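Local structure of ammonium transporter (Kuenenia stuttgartiensis, 6EU6) at residues 21-24 / 25-29; 208-211 / 212-216. The protein probably senses ammonium at the membrane through an ammonium-transporter-type domain, as part of an ammonium sensor histidine kinase. One frame throughout, in Å; residues are numbered along the deposited sequence.

Contact 1: residues 21-24 / 25-29; sequences FLMQ and LGFTS
L22 and L25 lie side by side on one flank of an alpha-helical turn inside helix 2-34, part of the trimeric ammonium transporter fold. Their CD1 methyls meet at 3.9 Å, the two side chains pointing the same way. On L25, CG stands anti to the backbone N and beside the carbonyl carbon (chi1 -168°), with CD1 alongside L22. F215 of the same chain and F215 of a second subunit both pack on L25.

Aromatic packing comes next. F27 has its CG beside the backbone N (chi1 -75°), and this turns the ring back along the helix: CD2 comes to 3.1 Å from M23 O, approached obliquely, while CE2 reaches M23 CB at 4.3 Å and Q24 CA lies at the ring edge. The ring also touches T106 and T109 of helix 93-114.

Polar bonds follow the i to i+4 pattern. F27 N reaches M23 O at 2.8 Å, and G26 N donates to L22 O. The side chain of Q24 bends at chi2 and its amide is held between helices: OE1 is hydrogen-bonded to T51 of helix 40-67, and NE2 makes a weak hydrogen bond to S105 O. Two donors grip Q24 O: T28 N comes from above the carbonyl plane at 3.1 Å, and T28 OG1, tilted 22° from that plane, binds it at 2.7 Å.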
ATOM      1  N   PHE A  21      -7.177   6.444  -3.653  1.00 26.25           N
ATOM      2  CA  PHE A  21      -6.230   7.481  -3.230  1.00 25.05           C
ATOM      3  C   PHE A  21      -4.778   7.011  -3.435  1.00 24.41           C
ATOM      4  O   PHE A  21      -3.888   7.753  -3.832  1.00 24.49           O
ATOM      5  CB  PHE A  21      -6.453   7.870  -1.736  1.00 25.73           C
ATOM      6  CG  PHE A  21      -5.494   8.884  -1.268  1.00 27.16           C
ATOM      7  CD1 PHE A  21      -5.748  10.242  -1.448  1.00 27.15           C
ATOM      8  CD2 PHE A  21      -4.325   8.500  -0.661  1.00 26.48           C
ATOM      9  CE1 PHE A  21      -4.839  11.196  -0.965  1.00 27.41           C
ATOM     10  CE2 PHE A  21      -3.402   9.452  -0.220  1.00 27.85           C
ATOM     11  CZ  PHE A  21      -3.652  10.796  -0.393  1.00 28.39           C
ATOM     12  N   LEU A  22      -4.549   5.756  -3.106  1.00 25.88           N
ATOM     13  CA  LEU A  22      -3.212   5.188  -3.210  1.00 29.45           C
ATOM     14  C   LEU A  22      -2.691   5.091  -4.674  1.00 29.89           C
ATOM     15  O   LEU A  22      -1.475   5.105  -4.880  1.00 27.58           O
ATOM     16  CB  LEU A  22      -3.197   3.783  -2.597  1.00 32.35           C
ATOM     17  CG  LEU A  22      -1.833   3.288  -2.154  1.00 36.22           C
ATOM     18  CD1 LEU A  22      -1.274   4.173  -1.078  1.00 35.23           C
ATOM     19  CD2 LEU A  22      -1.975   1.869  -1.629  1.00 43.27           C
ATOM     20  N   MET A  23      -3.598   5.137  -5.645  1.00 27.17           N
ATOM     21  CA  MET A  23      -3.207   5.325  -7.039  1.00 29.15           C
ATOM     22  C   MET A  23      -2.465   6.609  -7.237  1.00 27.19           C
ATOM     23  O   MET A  23      -1.666   6.703  -8.114  1.00 27.41           O
ATOM     24  CB  MET A  23      -4.417   5.266  -7.957  1.00 28.20           C
ATOM     25  CG  MET A  23      -5.045   3.905  -7.977  1.00 29.51           C
ATOM     26  SD  MET A  23      -6.558   3.883  -8.970  1.00 31.28           S
ATOM     27  CE  MET A  23      -5.968   3.913 -10.660  1.00 33.98           C
ATOM     28  N   GLN A  24      -2.728   7.622  -6.431  1.00 26.45           N
ATOM     29  CA  GLN A  24      -1.990   8.883  -6.560  1.00 28.56           C
ATOM     30  C   GLN A  24      -0.468   8.646  -6.353  1.00 27.65           C
ATOM     31  O   GLN A  24       0.420   9.295  -6.962  1.00 26.46           O
ATOM     32  CB  GLN A  24      -2.503   9.918  -5.553  1.00 28.10           C
ATOM     33  CG  GLN A  24      -3.927  10.356  -5.799  1.00 29.79           C
ATOM     34  CD  GLN A  24      -4.038  11.277  -7.020  1.00 30.66           C
ATOM     35  OE1 GLN A  24      -3.474  12.397  -7.074  1.00 30.71           O
ATOM     36  NE2 GLN A  24      -4.672  10.785  -8.019  1.00 27.82           N
ATOM     37  N   LEU A  25      -0.186   7.790  -5.398  1.00 29.19           N
ATOM     38  CA  LEU A  25       1.193   7.296  -5.171  1.00 30.61           C
ATOM     39  C   LEU A  25       1.693   6.458  -6.354  1.00 28.96           C
ATOM     40  O   LEU A  25       2.839   6.626  -6.806  1.00 28.92           O
ATOM     41  CB  LEU A  25       1.188   6.498  -3.871  1.00 31.31           C
ATOM     42  CG  LEU A  25       2.530   6.109  -3.231  1.00 36.76           C
ATOM     43  CD1 LEU A  25       2.278   5.587  -1.831  1.00 40.50           C
ATOM     44  CD2 LEU A  25       3.231   5.043  -3.998  1.00 38.09           C
ATOM     45  N   GLY A  26       0.819   5.598  -6.882  1.00 23.84           N
ATOM     46  CA  GLY A  26       1.084   4.880  -8.118  1.00 24.98           C
ATOM     47  C   GLY A  26       1.524   5.735  -9.271  1.00 24.95           C
ATOM     48  O   GLY A  26       2.563   5.480  -9.880  1.00 23.89           O
ATOM     49  N   PHE A  27       0.758   6.781  -9.570  1.00 23.39           N
ATOM     50  CA  PHE A  27       1.125   7.666 -10.626  1.00 23.66           C
ATOM     51  C   PHE A  27       2.429   8.372 -10.300  1.00 26.36           C
ATOM     52  O   PHE A  27       3.193   8.615 -11.189  1.00 24.99           O
ATOM     53  CB  PHE A  27       0.041   8.752 -10.841  1.00 23.97           C
ATOM     54  CG  PHE A  27      -1.146   8.245 -11.510  1.00 26.08           C
ATOM     55  CD1 PHE A  27      -1.083   7.940 -12.868  1.00 36.25           C
ATOM     56  CD2 PHE A  27      -2.367   8.044 -10.833  1.00 26.59           C
ATOM     57  CE1 PHE A  27      -2.241   7.434 -13.530  1.00 43.01           C
ATOM     58  CE2 PHE A  27      -3.510   7.524 -11.500  1.00 30.74           C
ATOM     59  CZ  PHE A  27      -3.441   7.245 -12.834  1.00 36.70           C
ATOM     60  N   THR A  28       2.635   8.756  -9.039  1.00 24.75           N
ATOM     61  CA  THR A  28       3.883   9.442  -8.664  1.00 28.54           C
ATOM     62  C   THR A  28       5.096   8.511  -8.974  1.00 30.22           C
ATOM     63  O   THR A  28       6.054   8.909  -9.647  1.00 27.18           O
ATOM     64  CB  THR A  28       3.897   9.798  -7.176  1.00 31.66           C
ATOM     65  OG1 THR A  28       2.751  10.615  -6.858  1.00 30.79           O
ATOM     66  CG2 THR A  28       5.226  10.575  -6.865  1.00 35.07           C
ATOM     67  N   SER A  29       5.005   7.236  -8.562  1.00 28.30           N
ATOM     68  CA  SER A  29       6.142   6.319  -8.820  1.00 27.89           C
ATOM     69  C   SER A  29       6.322   6.059 -10.278  1.00 29.47           C
ATOM     70  O   SER A  29       7.451   5.966 -10.729  1.00 29.55           O
ATOM     71  CB  SER A  29       5.983   4.969  -8.156  1.00 31.49           C
ATOM     72  OG  SER A  29       5.575   5.235  -6.885  1.00 35.10           O
TER

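Contact 2: residues 208-211 / 212-216; sequences LATL and GTFFL
F215 overlaps the backbone of L211 with the CD2 side of its ring, CD2 standing 3.1 Å from L211 O and CE2 4.5 Å from L211 CB. The approach to the carbonyl is oblique, and chi1 of -80° produces it by setting CG beside the backbone N. The same L211 O accepts F215 N at 3.0 Å, so one oxygen lies against both the backbone and the ring of this residue.

One residue earlier, F214 and T210 run side by side, pointing the same way. T210 CG2 touches F214 CE2 at 4.2 Å, while T210 OG1 turns back to bond V206 O. F214 N donates to T210 O at 3.0 Å.

A209 O is doubly held by T213: the amide N arrives at 2.9 Å and OG1 at 3.0 Å, from opposite faces of the carbonyl plane. The bond gives the proton of this buried hydroxyl an acceptor within the helix.

All of this belongs to helix 206-226. A209, T210 and T213 pack on F270 of helix 266-280, F215 and L216 lean on helix 2-34, and L211, F214 and F215 meet S29, T28 and L25 of a neighbouring subunit.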
ATOM      1  N   LEU A 208      11.182   1.436 -10.262  1.00 30.94           N
ATOM      2  CA  LEU A 208      10.220   2.305  -9.669  1.00 31.65           C
ATOM      3  C   LEU A 208       8.903   2.351 -10.523  1.00 27.45           C
ATOM      4  O   LEU A 208       7.802   2.342  -9.966  1.00 31.19           O
ATOM      5  CB  LEU A 208      10.830   3.705  -9.524  1.00 35.49           C
ATOM      6  CG  LEU A 208      10.038   4.692  -8.697  1.00 39.09           C
ATOM      7  CD1 LEU A 208       9.862   4.239  -7.257  1.00 45.49           C
ATOM      8  CD2 LEU A 208      10.790   6.008  -8.724  1.00 41.16           C
ATOM      9  N   ALA A 209       9.037   2.393 -11.844  1.00 26.79           N
ATOM     10  CA  ALA A 209       7.864   2.256 -12.706  1.00 26.56           C
ATOM     11  C   ALA A 209       7.118   0.922 -12.484  1.00 28.29           C
ATOM     12  O   ALA A 209       5.941   0.864 -12.624  1.00 29.48           O
ATOM     13  CB  ALA A 209       8.256   2.363 -14.152  1.00 32.66           C
ATOM     14  N   THR A 210       7.830  -0.148 -12.183  1.00 28.07           N
ATOM     15  CA  THR A 210       7.250  -1.459 -11.928  1.00 29.01           C
ATOM     16  C   THR A 210       6.451  -1.365 -10.639  1.00 28.53           C
ATOM     17  O   THR A 210       5.274  -1.818 -10.571  1.00 26.68           O
ATOM     18  CB  THR A 210       8.350  -2.538 -11.806  1.00 27.89           C
ATOM     19  OG1 THR A 210       9.113  -2.556 -13.004  1.00 32.44           O
ATOM     20  CG2 THR A 210       7.747  -3.903 -11.680  1.00 30.01           C
ATOM     21  N   LEU A 211       7.044  -0.749  -9.618  1.00 27.19           N
ATOM     22  CA  LEU A 211       6.312  -0.599  -8.365  1.00 29.37           C
ATOM     23  C   LEU A 211       5.045   0.281  -8.626  1.00 26.95           C
ATOM     24  O   LEU A 211       3.962  -0.019  -8.088  1.00 27.87           O
ATOM     25  CB  LEU A 211       7.179  -0.030  -7.245  1.00 34.46           C
ATOM     26  CG  LEU A 211       8.393  -0.880  -6.825  1.00 40.87           C
ATOM     27  CD1 LEU A 211       9.177  -0.253  -5.652  1.00 44.51           C
ATOM     28  CD2 LEU A 211       8.042  -2.306  -6.484  1.00 40.44           C
ATOM     29  N   GLY A 212       5.189   1.297  -9.479  1.00 25.11           N
ATOM     30  CA  GLY A 212       4.077   2.140  -9.873  1.00 27.31           C
ATOM     31  C   GLY A 212       2.948   1.344 -10.518  1.00 26.21           C
ATOM     32  O   GLY A 212       1.795   1.476 -10.141  1.00 24.90           O
ATOM     33  N   THR A 213       3.314   0.433 -11.416  1.00 24.50           N
ATOM     34  CA  THR A 213       2.309  -0.379 -12.096  1.00 24.10           C
ATOM     35  C   THR A 213       1.567  -1.218 -11.081  1.00 24.38           C
ATOM     36  O   THR A 213       0.364  -1.294 -11.104  1.00 22.48           O
ATOM     37  CB  THR A 213       3.026  -1.260 -13.173  1.00 26.05           C
ATOM     38  OG1 THR A 213       3.693  -0.393 -14.107  1.00 28.64           O
ATOM     39  CG2 THR A 213       2.090  -2.127 -13.859  1.00 28.20           C
ATOM     40  N   PHE A 214       2.279  -1.876 -10.158  1.00 27.25           N
ATOM     41  CA  PHE A 214       1.596  -2.658  -9.135  1.00 26.41           C
ATOM     42  C   PHE A 214       0.645  -1.856  -8.258  1.00 28.45           C
ATOM     43  O   PHE A 214      -0.463  -2.307  -7.926  1.00 27.50           O
ATOM     44  CB  PHE A 214       2.582  -3.417  -8.268  1.00 27.31           C
ATOM     45  CG  PHE A 214       3.069  -4.719  -8.840  1.00 26.14           C
ATOM     46  CD1 PHE A 214       2.208  -5.806  -9.032  1.00 27.05           C
ATOM     47  CD2 PHE A 214       4.437  -4.896  -9.093  1.00 30.52           C
ATOM     48  CE1 PHE A 214       2.723  -7.042  -9.523  1.00 27.65           C
ATOM     49  CE2 PHE A 214       4.928  -6.142  -9.575  1.00 31.90           C
ATOM     50  CZ  PHE A 214       4.045  -7.186  -9.733  1.00 26.38           C
ATOM     51  N   PHE A 215       1.052  -0.646  -7.844  1.00 29.30           N
ATOM     52  CA  PHE A 215       0.181   0.184  -7.066  1.00 26.69           C
ATOM     53  C   PHE A 215      -1.066   0.572  -7.826  1.00 23.53           C
ATOM     54  O   PHE A 215      -2.165   0.672  -7.266  1.00 26.90           O
ATOM     55  CB  PHE A 215       0.825   1.531  -6.696  1.00 28.88           C
ATOM     56  CG  PHE A 215       1.745   1.449  -5.557  1.00 35.01           C
ATOM     57  CD1 PHE A 215       1.269   1.110  -4.313  1.00 40.95           C
ATOM     58  CD2 PHE A 215       3.095   1.807  -5.714  1.00 37.37           C
ATOM     59  CE1 PHE A 215       2.151   1.055  -3.227  1.00 45.21           C
ATOM     60  CE2 PHE A 215       3.968   1.726  -4.659  1.00 43.78           C
ATOM     61  CZ  PHE A 215       3.495   1.310  -3.423  1.00 45.27           C
ATOM     62  N   LEU A 216      -0.868   0.897  -9.104  1.00 26.10           N
ATOM     63  CA  LEU A 216      -1.992   1.305  -9.937  1.00 24.92           C
ATOM     64  C   LEU A 216      -2.977   0.182 -10.088  1.00 24.66           C
ATOM     65  O   LEU A 216      -4.199   0.382  -9.998  1.00 23.80           O
ATOM     66  CB  LEU A 216      -1.506   1.813 -11.289  1.00 25.79           C
ATOM     67  CG  LEU A 216      -0.777   3.195 -11.227  1.00 27.60           C
ATOM     68  CD1 LEU A 216      -0.155   3.529 -12.591  1.00 26.92           C
ATOM     69  CD2 LEU A 216      -1.717   4.298 -10.842  1.00 29.26           C
TER

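How the contacts relate
Contact 1 lies early in the chain on helix 2-34 and contact 2 much later on helix 206-226, yet their centres are about 9 Å apart and they pack on each other, on the same side of the chain's centre. L25 CD2 meets F215 CE2 at 3.5 Å. G26 CA and G212 CA are 4.4 Å apart, so the two helix backbones nearly touch where neither residue has a side chain, and F215 CB reaches G26 CA at 3.6 Å. M23 O and L216 CD2 also touch. The same two helices meet again between chains: residues 25-29 pack on residues 211-215 of another subunit. Both contacts thus join helix packing within a subunit to contacts between subunits of the trimer.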